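Local coordinates for protein triosephosphate isomerase (Trichomonas vaginalis, PDB 4O4V) that probably interconverts D-glyceraldehyde 3-phosphate and dihydroxyacetone phosphate in glycolysis and gluconeogenesis, working as a homodimer of TIM barrels, at residues I45-L50 / V60-V65; F114-G119 / P151-G156; I207-S212 / N219-C224. All coordinates share one frame; numbering follows the deposited sequence. Where two conformers were deposited one is given.

Interaction 1: residues I45-L50 / V60-V65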
ATOM      1  N   ILE A  45       0.043  -4.908  -6.908  1.00  7.43           N
ATOM      2  CA  ILE A  45       1.063  -5.438  -7.797  1.00  7.15           C
ATOM      3  C   ILE A  45       0.485  -6.430  -8.811  1.00  7.49           C
ATOM      4  O   ILE A  45       1.127  -6.701  -9.842  1.00  8.11           O
ATOM      5  CB  ILE A  45       2.202  -6.046  -6.956  1.00  7.51           C
ATOM      6  CG1 ILE A  45       3.472  -6.214  -7.798  1.00  8.66           C
ATOM      7  CG2 ILE A  45       1.791  -7.343  -6.279  1.00  8.64           C
ATOM      8  CD1 ILE A  45       4.693  -6.694  -6.993  1.00  9.72           C
ATOM      9  N   PHE A  46      -0.706  -6.950  -8.548  1.00  7.18           N
ATOM     10  CA  PHE A  46      -1.404  -7.820  -9.490  1.00  7.67           C
ATOM     11  C   PHE A  46      -2.426  -7.083 -10.354  1.00  8.03           C
ATOM     12  O   PHE A  46      -2.989  -7.675 -11.281  1.00  8.51           O
ATOM     13  CB  PHE A  46      -2.134  -8.959  -8.762  1.00  7.99           C
ATOM     14  CG  PHE A  46      -1.244  -9.905  -7.995  1.00  7.74           C
ATOM     15  CD1 PHE A  46       0.051 -10.210  -8.395  1.00  9.76           C
ATOM     16  CD2 PHE A  46      -1.719 -10.512  -6.845  1.00  8.44           C
ATOM     17  CE1 PHE A  46       0.848 -11.097  -7.631  1.00 10.71           C
ATOM     18  CE2 PHE A  46      -0.923 -11.392  -6.093  1.00  9.97           C
ATOM     19  CZ  PHE A  46       0.347 -11.695  -6.506  1.00  9.38           C
ATOM     20  N   LEU A  47      -2.674  -5.809 -10.104  1.00  8.13           N
ATOM     21  CA  LEU A  47      -3.686  -5.097 -10.874  1.00  8.64           C
ATOM     22  C   LEU A  47      -3.380  -5.046 -12.372  1.00  8.94           C
ATOM     23  O   LEU A  47      -4.297  -5.203 -13.166  1.00  9.06           O
ATOM     24  CB  LEU A  47      -3.925  -3.694 -10.321  1.00  7.71           C
ATOM     25  CG  LEU A  47      -4.609  -3.625  -8.936  1.00  7.25           C
ATOM     26  CD1 LEU A  47      -4.694  -2.198  -8.470  1.00  8.38           C
ATOM     27  CD2 LEU A  47      -5.986  -4.228  -8.931  1.00  9.02           C
ATOM     28  N   PRO A  48      -2.114  -4.825 -12.780  1.00  8.60           N
ATOM     29  CA  PRO A  48      -1.873  -4.834 -14.228  1.00  9.85           C
ATOM     30  C   PRO A  48      -2.251  -6.147 -14.908  1.00  9.33           C
ATOM     31  O   PRO A  48      -2.844  -6.146 -15.974  1.00 10.49           O
ATOM     32  CB  PRO A  48      -0.391  -4.483 -14.345  1.00 10.81           C
ATOM     33  CG  PRO A  48      -0.119  -3.671 -13.105  1.00  9.72           C
ATOM     34  CD  PRO A  48      -0.919  -4.383 -12.036  1.00  9.65           C
ATOM     35  N   THR A  49      -1.825  -7.257 -14.315  0.53  8.29           N
ATOM     36  CA  THR A  49      -2.154  -8.610 -14.779  0.53  9.23           C
ATOM     37  C   THR A  49      -3.650  -8.733 -14.935  0.53  8.88           C
ATOM     38  O   THR A  49      -4.166  -9.186 -15.962  0.53  8.95           O
ATOM     39  CB  THR A  49      -1.704  -9.683 -13.756  0.53  7.97           C
ATOM     40  OG1 THR A  49      -0.286  -9.691 -13.667  0.53 11.22           O
ATOM     41  CG2 THR A  49      -2.135 -11.063 -14.175  0.53  9.19           C
ATOM     42  N   LEU A  50      -4.341  -8.346 -13.878  0.53  8.79           N
ATOM     43  CA  LEU A  50      -5.772  -8.547 -13.790  0.53  9.53           C
ATOM     44  C   LEU A  50      -6.511  -7.711 -14.848  0.53 10.08           C
ATOM     45  O   LEU A  50      -7.416  -8.185 -15.516  0.53 10.83           O
ATOM     46  CB  LEU A  50      -6.254  -8.246 -12.358  0.53 11.19           C
ATOM     47  CG  LEU A  50      -7.720  -8.487 -11.997  0.53 10.85           C
ATOM     48  CD1 LEU A  50      -8.119  -9.916 -12.182  0.53  9.47           C
ATOM     49  CD2 LEU A  50      -7.999  -8.058 -10.599  0.53  9.91           C
ATOM     50  N   VAL A  60     -12.124  -4.414 -12.829  1.00  8.54           N
ATOM     51  CA  VAL A  60     -11.083  -4.533 -11.819  1.00  7.56           C
ATOM     52  C   VAL A  60     -11.197  -3.402 -10.804  1.00  7.84           C
ATOM     53  O   VAL A  60     -11.567  -2.267 -11.138  1.00  8.53           O
ATOM     54  CB  VAL A  60      -9.720  -4.518 -12.541  1.00  7.98           C
ATOM     55  CG1 VAL A  60      -8.568  -4.584 -11.565  1.00  9.48           C
ATOM     56  CG2 VAL A  60      -9.605  -5.693 -13.484  1.00  9.98           C
ATOM     57  N   SER A  61     -10.827  -3.689  -9.560  1.00  7.64           N
ATOM     58  CA  SER A  61     -10.788  -2.711  -8.489  1.00  6.58           C
ATOM     59  C   SER A  61      -9.504  -2.781  -7.697  1.00  6.79           C
ATOM     60  O   SER A  61      -8.954  -3.853  -7.445  1.00  7.15           O
ATOM     61  CB  SER A  61     -11.944  -2.995  -7.514  1.00  7.55           C
ATOM     62  OG  SER A  61     -12.035  -2.054  -6.463  1.00  7.42           O
ATOM     63  N   ALA A  62      -9.026  -1.610  -7.280  1.00  6.50           N
ATOM     64  CA  ALA A  62      -8.038  -1.562  -6.215  1.00  6.75           C
ATOM     65  C   ALA A  62      -8.651  -1.850  -4.865  1.00  5.80           C
ATOM     66  O   ALA A  62      -9.881  -1.817  -4.690  1.00  6.62           O
ATOM     67  CB  ALA A  62      -7.365  -0.195  -6.192  1.00  8.01           C
ATOM     68  N   GLU A  63      -7.816  -2.119  -3.877  1.00  6.45           N
ATOM     69  CA  GLU A  63      -8.245  -2.424  -2.514  1.00  6.77           C
ATOM     70  C   GLU A  63      -8.112  -1.234  -1.560  1.00  6.72           C
ATOM     71  O   GLU A  63      -8.532  -1.305  -0.402  1.00  7.33           O
ATOM     72  CB  GLU A  63      -7.483  -3.617  -1.935  1.00  6.39           C
ATOM     73  CG  GLU A  63      -7.841  -4.953  -2.622  1.00  6.60           C
ATOM     74  CD  GLU A  63      -7.107  -6.140  -2.034  1.00  6.79           C
ATOM     75  OE1 GLU A  63      -6.607  -6.066  -0.903  1.00  7.76           O
ATOM     76  OE2 GLU A  63      -7.034  -7.199  -2.747  1.00  7.30           O
ATOM     77  N   ASN A  64      -7.523  -0.155  -2.057  1.00  6.61           N
ATOM     78  CA  ASN A  64      -7.255   1.071  -1.308  1.00  7.23           C
ATOM     79  C   ASN A  64      -6.672   2.080  -2.294  1.00  7.25           C
ATOM     80  O   ASN A  64      -6.152   1.678  -3.338  1.00  7.71           O
ATOM     81  CB  ASN A  64      -6.245   0.809  -0.182  1.00  7.55           C
ATOM     82  CG  ASN A  64      -5.997   2.010   0.685  1.00  7.95           C
ATOM     83  OD1 ASN A  64      -6.915   2.733   1.014  1.00  8.80           O
ATOM     84  ND2 ASN A  64      -4.729   2.219   1.051  1.00  9.64           N
ATOM     85  N   VAL A  65      -6.677   3.356  -1.924  1.00  7.24           N
ATOM     86  CA  VAL A  65      -5.934   4.408  -2.634  1.00  8.20           C
ATOM     87  C   VAL A  65      -5.537   5.447  -1.608  1.00  8.20           C
ATOM     88  O   VAL A  65      -6.114   5.525  -0.516  1.00  9.78           O
ATOM     89  CB  VAL A  65      -6.762   5.100  -3.745  1.00  9.64           C
ATOM     90  CG1 VAL A  65      -7.221   4.149  -4.793  1.00 12.96           C
ATOM     91  CG2 VAL A  65      -7.952   5.847  -3.196  1.00 11.12           C
TER

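Interaction 2: residues F114-G119 / P151-G156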
ATOM      1  N   PHE A 114     -11.611  12.524  -2.991  1.00  9.69           N
ATOM      2  CA  PHE A 114     -10.557  12.590  -3.995  1.00 10.15           C
ATOM      3  C   PHE A 114     -10.776  11.557  -5.090  1.00  8.86           C
ATOM      4  O   PHE A 114     -10.662  11.873  -6.277  1.00 10.21           O
ATOM      5  CB  PHE A 114      -9.184  12.416  -3.351  1.00 10.25           C
ATOM      6  CG  PHE A 114      -8.069  12.570  -4.321  1.00 10.18           C
ATOM      7  CD1 PHE A 114      -7.715  13.802  -4.763  1.00 12.28           C
ATOM      8  CD2 PHE A 114      -7.385  11.454  -4.811  1.00 10.84           C
ATOM      9  CE1 PHE A 114      -6.709  13.954  -5.699  1.00 13.15           C
ATOM     10  CE2 PHE A 114      -6.382  11.616  -5.726  1.00 12.79           C
ATOM     11  CZ  PHE A 114      -6.057  12.853  -6.168  1.00 14.31           C
ATOM     12  N   ALA A 115     -11.140  10.335  -4.708  1.00  8.98           N
ATOM     13  CA  ALA A 115     -11.369   9.290  -5.709  1.00  8.67           C
ATOM     14  C   ALA A 115     -12.528   9.678  -6.650  1.00  8.41           C
ATOM     15  O   ALA A 115     -12.399   9.617  -7.887  1.00  9.64           O
ATOM     16  CB  ALA A 115     -11.638   7.970  -5.040  1.00  8.82           C
ATOM     17  N   LEU A 116     -13.650  10.088  -6.066  1.00  8.74           N
ATOM     18  CA  LEU A 116     -14.845  10.419  -6.859  1.00  9.01           C
ATOM     19  C   LEU A 116     -14.599  11.620  -7.750  1.00  9.93           C
ATOM     20  O   LEU A 116     -14.989  11.607  -8.935  1.00 11.97           O
ATOM     21  CB  LEU A 116     -16.046  10.638  -5.955  1.00  8.87           C
ATOM     22  CG  LEU A 116     -16.565   9.367  -5.292  1.00  8.94           C
ATOM     23  CD1 LEU A 116     -17.461   9.707  -4.137  1.00  9.32           C
ATOM     24  CD2 LEU A 116     -17.254   8.441  -6.286  1.00  9.49           C
ATOM     25  N   GLU A 117     -13.939  12.659  -7.233  1.00 10.24           N
ATOM     26  CA  GLU A 117     -13.753  13.842  -8.054  1.00 11.87           C
ATOM     27  C   GLU A 117     -12.768  13.581  -9.173  1.00 12.77           C
ATOM     28  O   GLU A 117     -12.743  14.339 -10.156  1.00 15.24           O
ATOM     29  CB  GLU A 117     -13.440  15.076  -7.193  1.00 15.99           C
ATOM     30  CG  GLU A 117     -12.096  15.117  -6.683  1.00 14.95           C
ATOM     31  CD  GLU A 117     -11.899  16.095  -5.513  1.00 17.79           C
ATOM     32  OE1 GLU A 117     -12.852  16.768  -5.061  1.00 16.93           O
ATOM     33  OE2 GLU A 117     -10.758  16.162  -5.030  1.00 21.10           O
ATOM     34  N   ASN A 118     -11.990  12.507  -9.092  1.00 11.81           N
ATOM     35  CA  ASN A 118     -11.045  12.112 -10.137  1.00 13.78           C
ATOM     36  C   ASN A 118     -11.531  10.936 -10.981  1.00 13.85           C
ATOM     37  O   ASN A 118     -10.747  10.285 -11.657  1.00 18.06           O
ATOM     38  CB  ASN A 118      -9.668  11.823  -9.524  1.00 14.19           C
ATOM     39  CG  ASN A 118      -8.934  13.082  -9.161  1.00 15.41           C
ATOM     40  OD1 ASN A 118      -8.207  13.630 -10.005  1.00 21.37           O
ATOM     41  ND2 ASN A 118      -9.128  13.594  -7.962  1.00 13.42           N
ATOM     42  N   GLY A 119     -12.827  10.670 -10.935  1.00 13.86           N
ATOM     43  CA  GLY A 119     -13.460   9.742 -11.858  1.00 16.31           C
ATOM     44  C   GLY A 119     -13.449   8.269 -11.483  1.00 14.92           C
ATOM     45  O   GLY A 119     -13.714   7.435 -12.338  1.00 18.26           O
ATOM     46  N   PRO A 151     -20.866  13.955   3.376  1.00 13.15           N
ATOM     47  CA  PRO A 151     -20.412  15.254   2.853  1.00 15.20           C
ATOM     48  C   PRO A 151     -19.210  15.148   1.913  1.00 15.03           C
ATOM     49  O   PRO A 151     -18.878  16.107   1.226  1.00 16.95           O
ATOM     50  CB  PRO A 151     -20.001  16.047   4.111  1.00 20.13           C
ATOM     51  CG  PRO A 151     -20.406  15.215   5.292  1.00 23.60           C
ATOM     52  CD  PRO A 151     -20.786  13.856   4.847  1.00 15.06           C
ATOM     53  N   ALA A 152     -18.546  13.998   1.895  1.00 13.23           N
ATOM     54  CA  ALA A 152     -17.428  13.768   0.984  1.00 13.19           C
ATOM     55  C   ALA A 152     -17.880  13.531  -0.448  1.00 14.31           C
ATOM     56  O   ALA A 152     -17.108  13.738  -1.381  1.00 14.82           O
ATOM     57  CB  ALA A 152     -16.586  12.609   1.453  1.00 14.83           C
ATOM     58  N   ILE A 153     -19.124  13.088  -0.642  1.00 11.87           N
ATOM     59  CA  ILE A 153     -19.568  12.702  -1.971  1.00 10.97           C
ATOM     60  C   ILE A 153     -19.813  13.957  -2.797  1.00 11.54           C
ATOM     61  O   ILE A 153     -20.723  14.755  -2.491  1.00 12.98           O
ATOM     62  CB  ILE A 153     -20.844  11.826  -1.912  1.00 12.14           C
ATOM     63  CG1 ILE A 153     -20.675  10.649  -0.934  1.00 12.68           C
ATOM     64  CG2 ILE A 153     -21.231  11.399  -3.307  1.00 12.47           C
ATOM     65  CD1 ILE A 153     -19.401   9.828  -1.123  1.00 10.93           C
ATOM     66  N   PRO A 154     -19.054  14.198  -3.881  1.00 12.31           N
ATOM     67  CA  PRO A 154     -19.298  15.430  -4.651  1.00 14.01           C
ATOM     68  C   PRO A 154     -20.635  15.417  -5.315  1.00 13.67           C
ATOM     69  O   PRO A 154     -21.250  14.371  -5.553  1.00 14.37           O
ATOM     70  CB  PRO A 154     -18.176  15.429  -5.702  1.00 13.87           C
ATOM     71  CG  PRO A 154     -17.150  14.480  -5.179  1.00 13.82           C
ATOM     72  CD  PRO A 154     -17.902  13.450  -4.391  1.00 11.95           C
ATOM     73  N   ALA A 155     -21.095  16.626  -5.613  1.00 15.16           N
ATOM     74  CA  ALA A 155     -22.351  16.818  -6.316  1.00 15.76           C
ATOM     75  C   ALA A 155     -22.363  15.951  -7.563  1.00 15.42           C
ATOM     76  O   ALA A 155     -21.415  15.951  -8.356  1.00 17.56           O
ATOM     77  CB  ALA A 155     -22.522  18.290  -6.693  1.00 19.38           C
ATOM     78  N   GLY A 156     -23.418  15.169  -7.726  1.00 16.56           N
ATOM     79  CA  GLY A 156     -23.542  14.379  -8.938  1.00 15.64           C
ATOM     80  C   GLY A 156     -22.840  13.033  -8.959  1.00 17.06           C
ATOM     81  O   GLY A 156     -22.838  12.386 -10.005  1.00 20.18           O
TER

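Interaction 3: residues I207-S212 / N219-C224. With NA (sodium ion), chain B.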
ATOM      1  N   ILE A 207     -26.353  -1.321  -1.682  1.00  6.81           N
ATOM      2  CA  ILE A 207     -25.871  -1.614  -0.338  1.00  6.86           C
ATOM      3  C   ILE A 207     -25.590  -3.107  -0.267  1.00  7.09           C
ATOM      4  O   ILE A 207     -26.470  -3.939  -0.511  1.00  7.98           O
ATOM      5  CB  ILE A 207     -26.853  -1.162   0.747  1.00  6.55           C
ATOM      6  CG1 ILE A 207     -27.162   0.332   0.580  1.00  8.47           C
ATOM      7  CG2 ILE A 207     -26.262  -1.449   2.147  1.00  8.32           C
ATOM      8  CD1 ILE A 207     -28.294   0.827   1.459  1.00  9.26           C
ATOM      9  N   LEU A 208     -24.345  -3.457   0.028  1.00  6.85           N
ATOM     10  CA  LEU A 208     -23.867  -4.827  -0.008  1.00  6.24           C
ATOM     11  C   LEU A 208     -23.715  -5.391   1.376  1.00  5.89           C
ATOM     12  O   LEU A 208     -23.409  -4.682   2.335  1.00  7.12           O
ATOM     13  CB  LEU A 208     -22.479  -4.926  -0.655  1.00  7.33           C
ATOM     14  CG  LEU A 208     -22.242  -4.107  -1.916  1.00  7.12           C
ATOM     15  CD1 LEU A 208     -20.810  -4.331  -2.388  1.00  7.48           C
ATOM     16  CD2 LEU A 208     -23.261  -4.457  -2.996  1.00  7.62           C
ATOM     17  N   TYR A 209     -23.891  -6.694   1.502  1.00  6.32           N
ATOM     18  CA  TYR A 209     -23.500  -7.427   2.708  1.00  7.02           C
ATOM     19  C   TYR A 209     -22.078  -7.925   2.556  1.00  6.06           C
ATOM     20  O   TYR A 209     -21.720  -8.579   1.573  1.00  7.14           O
ATOM     21  CB  TYR A 209     -24.453  -8.587   2.952  1.00  7.50           C
ATOM     22  CG  TYR A 209     -24.098  -9.365   4.198  1.00  7.45           C
ATOM     23  CD1 TYR A 209     -24.164  -8.788   5.462  1.00  8.21           C
ATOM     24  CD2 TYR A 209     -23.638 -10.662   4.110  1.00  8.33           C
ATOM     25  CE1 TYR A 209     -23.848  -9.506   6.613  1.00  8.78           C
ATOM     26  CE2 TYR A 209     -23.298 -11.402   5.266  1.00  9.39           C
ATOM     27  CZ  TYR A 209     -23.411 -10.797   6.510  1.00  8.45           C
ATOM     28  OH  TYR A 209     -23.097 -11.480   7.658  1.00 10.07           O
ATOM     29  N   GLY A 210     -21.247  -7.537   3.522  1.00  6.92           N
ATOM     30  CA  GLY A 210     -19.825  -7.828   3.541  1.00  7.57           C
ATOM     31  C   GLY A 210     -19.391  -8.706   4.684  1.00  8.39           C
ATOM     32  O   GLY A 210     -18.199  -8.718   5.034  1.00  9.59           O
ATOM     33  N   GLY A 211     -20.300  -9.465   5.269  1.00  8.86           N
ATOM     34  CA  GLY A 211     -19.940 -10.492   6.231  1.00  8.63           C
ATOM     35  C   GLY A 211     -19.583 -11.775   5.515  1.00  9.39           C
ATOM     36  O   GLY A 211     -19.222 -11.755   4.327  1.00 11.99           O
ATOM     37  N   SER A 212     -19.642 -12.909   6.188  1.00  9.47           N
ATOM     38  CA  SER A 212     -19.262 -14.189   5.602  1.00 10.44           C
ATOM     39  C   SER A 212     -20.301 -14.618   4.576  1.00  9.72           C
ATOM     40  O   SER A 212     -21.474 -14.842   4.895  1.00 11.92           O
ATOM     41  CB  SER A 212     -19.130 -15.248   6.681  1.00 11.55           C
ATOM     42  OG  SER A 212     -18.852 -16.496   6.042  1.00 14.16           O
ATOM     43  N   ASN A 219     -27.768 -17.489  -1.476  1.00  9.26           N
ATOM     44  CA  ASN A 219     -29.084 -17.354  -2.074  1.00  9.19           C
ATOM     45  C   ASN A 219     -30.112 -16.732  -1.123  1.00 10.62           C
ATOM     46  O   ASN A 219     -30.911 -15.862  -1.526  1.00 11.10           O
ATOM     47  CB  ASN A 219     -29.590 -18.700  -2.592  1.00 10.64           C
ATOM     48  CG  ASN A 219     -28.782 -19.226  -3.754  1.00 11.68           C
ATOM     49  OD1 ASN A 219     -27.986 -18.496  -4.346  1.00 12.18           O
ATOM     50  ND2 ASN A 219     -29.004 -20.498  -4.122  1.00 14.72           N
ATOM     51  N   GLU A 220     -30.085 -17.150   0.136  1.00 10.07           N
ATOM     52  CA  GLU A 220     -30.983 -16.601   1.135  1.00 11.05           C
ATOM     53  C   GLU A 220     -30.633 -15.149   1.441  1.00 10.08           C
ATOM     54  O   GLU A 220     -31.526 -14.340   1.653  1.00 10.86           O
ATOM     55  CB  GLU A 220     -30.974 -17.458   2.396  1.00 13.89           C
ATOM     56  N   LEU A 221     -29.347 -14.810   1.496  1.00  8.76           N
ATOM     57  CA  LEU A 221     -28.975 -13.422   1.675  1.00  8.55           C
ATOM     58  C   LEU A 221     -29.408 -12.556   0.508  1.00  8.61           C
ATOM     59  O   LEU A 221     -29.936 -11.447   0.696  1.00  9.06           O
ATOM     60  CB  LEU A 221     -27.469 -13.295   1.912  1.00  9.11           C
ATOM     61  CG  LEU A 221     -26.964 -13.743   3.278  1.00  9.98           C
ATOM     62  CD1 LEU A 221     -25.473 -14.037   3.230  1.00 12.16           C
ATOM     63  CD2 LEU A 221     -27.249 -12.652   4.305  1.00 12.46           C
ATOM     64  N   ALA A 222     -29.200 -13.043  -0.705  1.00  8.33           N
ATOM     65  CA  ALA A 222     -29.555 -12.263  -1.891  1.00  8.34           C
ATOM     66  C   ALA A 222     -31.028 -11.909  -1.919  1.00  8.97           C
ATOM     67  O   ALA A 222     -31.425 -10.843  -2.391  1.00  8.65           O
ATOM     68  CB  ALA A 222     -29.176 -13.050  -3.154  1.00  9.83           C
ATOM     69  N   ALA A 223     -31.868 -12.825  -1.460  1.00  9.06           N
ATOM     70  CA  ALA A 223     -33.308 -12.611  -1.458  1.00  9.84           C
ATOM     71  C   ALA A 223     -33.747 -11.520  -0.509  1.00  9.92           C
ATOM     72  O   ALA A 223     -34.878 -11.028  -0.636  1.00 11.53           O
ATOM     73  CB  ALA A 223     -34.025 -13.923  -1.117  1.00 11.49           C
ATOM     74  N   CYS A 224     -32.944 -11.105   0.444  1.00  8.61           N
ATOM     75  CA  CYS A 224     -33.346 -10.035   1.347  1.00  8.99           C
ATOM     76  C   CYS A 224     -33.562  -8.750   0.556  1.00  9.19           C
ATOM     77  O   CYS A 224     -32.766  -8.410  -0.327  1.00  9.20           O
ATOM     78  CB  CYS A 224     -32.257  -9.811   2.369  1.00  8.49           C
ATOM     79  SG  CYS A 224     -31.978 -11.145   3.533  1.00 12.30           S
TER
HETATM   80 NA    NA B 301     -31.826  -8.537  -2.473  1.00  8.76          NA
HETATM   81  O   HOH W   1     -33.153  -6.700  -3.201  1.00 15.35           O

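Interaction 1: residues I45-L50 / V60-V65
Val60 CG1 is shared by two leucines one helical turn apart: Leu47 CD2 lies 3.7 Å from it, and Leu50 CD2 stands at the same 3.7 Å from Val60 CG1. The second valine methyl is used as well, since Val60 CG2 rests 3.7 Å from Leu50 CG. Leu50 and Val60 run alongside each other in opposite directions, whereas Leu47 lies at a slant over the strand and spreads its two methyls along it. Leu47 CD1 meets Ala62 CB at 4.0 Å, and Leu47 CD2 also comes within 3.3 Å of Ser61 O, a close van der Waals approach to the strand backbone. The torsions account for this division. With chi1 -69°, Leu47 swings CG beside its own backbone N and sends the methyls to the strand; in the Leu50 conformer described here, CG extends anti to N (chi1 -176°) and reaches Val60 directly. On the strand, Ser61 points its side chain away from the helix, where OG donates a 2.8 Å hydrogen bond to Ala62 O. Helix 47-53 is the helix of the beta-alpha-beta unit that links strands 37-41 and 59-62, and Leu50 also packs on Val40 and on Ile24 of helix 17-28. Ser61 bonds through its backbone to Val40 and Ala42, Ala62 to Trp89 and Ile91 of the next strand, and Leu47 further touches Ile45 of the second subunit.

Interaction 2: residues F114-G119 / P151-G156
Leu116 meets Ile153 and Pro154 with different parts of its side chain. Leu116 CD1 comes 3.6 Å from Ile153 CD1, methyl against methyl, while Leu116 CB lies 3.7 Å from Pro154 CD, and the proline ring crosses the leucine at about a right angle, near CB. Pro154 CD is also 3.8 Å from Leu116 CD1. Leu116 holds CG beside its backbone N (chi1 -70°) and, with chi2 extended, carries CD1 to Ile153 while CB stays at the proline. The Ile153 side chain starts out away from the helix, yet two successive bends (chi1 -51°, chi2 -50°) bring CD1 round to Leu116. At the margin, Glu117 CB brushes Pro154 CG at 4.3 Å; the carboxylate is engaged by Lys113 in a salt bridge through OE1. Beyond the contact, Asn118 turns its carboxamide back over the last helical turn. Asn118 ND2 donates a nearly straight 2.9 Å hydrogen bond to Phe114 O, with the acceptor close to the amide plane, and the same nitrogen sits above one face of the Phe114 ring, toward the rim. Gly119, with positive phi, is the C-prime residue of the Schellman motif that ends helix 105-117 and leads into strand 121-126 of the TIM barrel, at a place where the loop between helix 138-149 and strand 161-165 packs against the helix end.

Interaction 3: residues I207-S212 / N219-C224
Tyr209 extends its ring anti to the backbone N (chi1 -179°), toward the helix, and Leu221 answers with CG beside its own N (chi1 -73°), which turns both methyls to the tyrosine. The two side chains meet at a slant. Leu221 CD1 approaches Tyr209 CD2 at 3.9 Å and Tyr209 CE2 at 4.0 Å, while Leu221 CD2 lies over one face of the ring, 4.1 Å from Tyr209 CD2. Gly211 N sits above the centre of a ring face, 3.5 Å from the plane, and Ser212 O is at the ring edge, in plane. The chain leaving strand 207-209 therefore folds back around its own tyrosine; this Gly210-Gly211-Ser212 loop, at the C-terminal end of the TIM barrel, probably contributes to binding the substrate phosphate, as in other triosephosphate isomerases. Phe230 of the following strand and Ala182 of helix 179-197 touch both Tyr209 and Leu221. Near the end of helix 218-222, two backbone carbonyls turn to a sodium ion, bound by Ala222 O at 2.3 Å and Cys224 O at 2.4 Å. A water, Val227 O and Ser251 OG complete the ligands, joining this turn to the segment before strand 229-232 and to the C-terminal tail.

The three contacts follow one another along the chain around one TIM barrel. Interactions 1 and 3 reach the same parallel sheet on opposite sides of the chain's centre, with centres about 24 Å apart. Interaction 2 joins a helix end to a loop at the periphery; its centre is about 20 Å from that of interaction 1, although their nearest atoms approach to about 5 Å without touching, and about 27 Å from that of interaction 3. Interaction 1 alone of the three faces the second subunit. Interaction 3 includes the loop after strand 207-209 that in this family probably lies at the substrate-phosphate site, while its other segment, 219-224, binds the sodium ion.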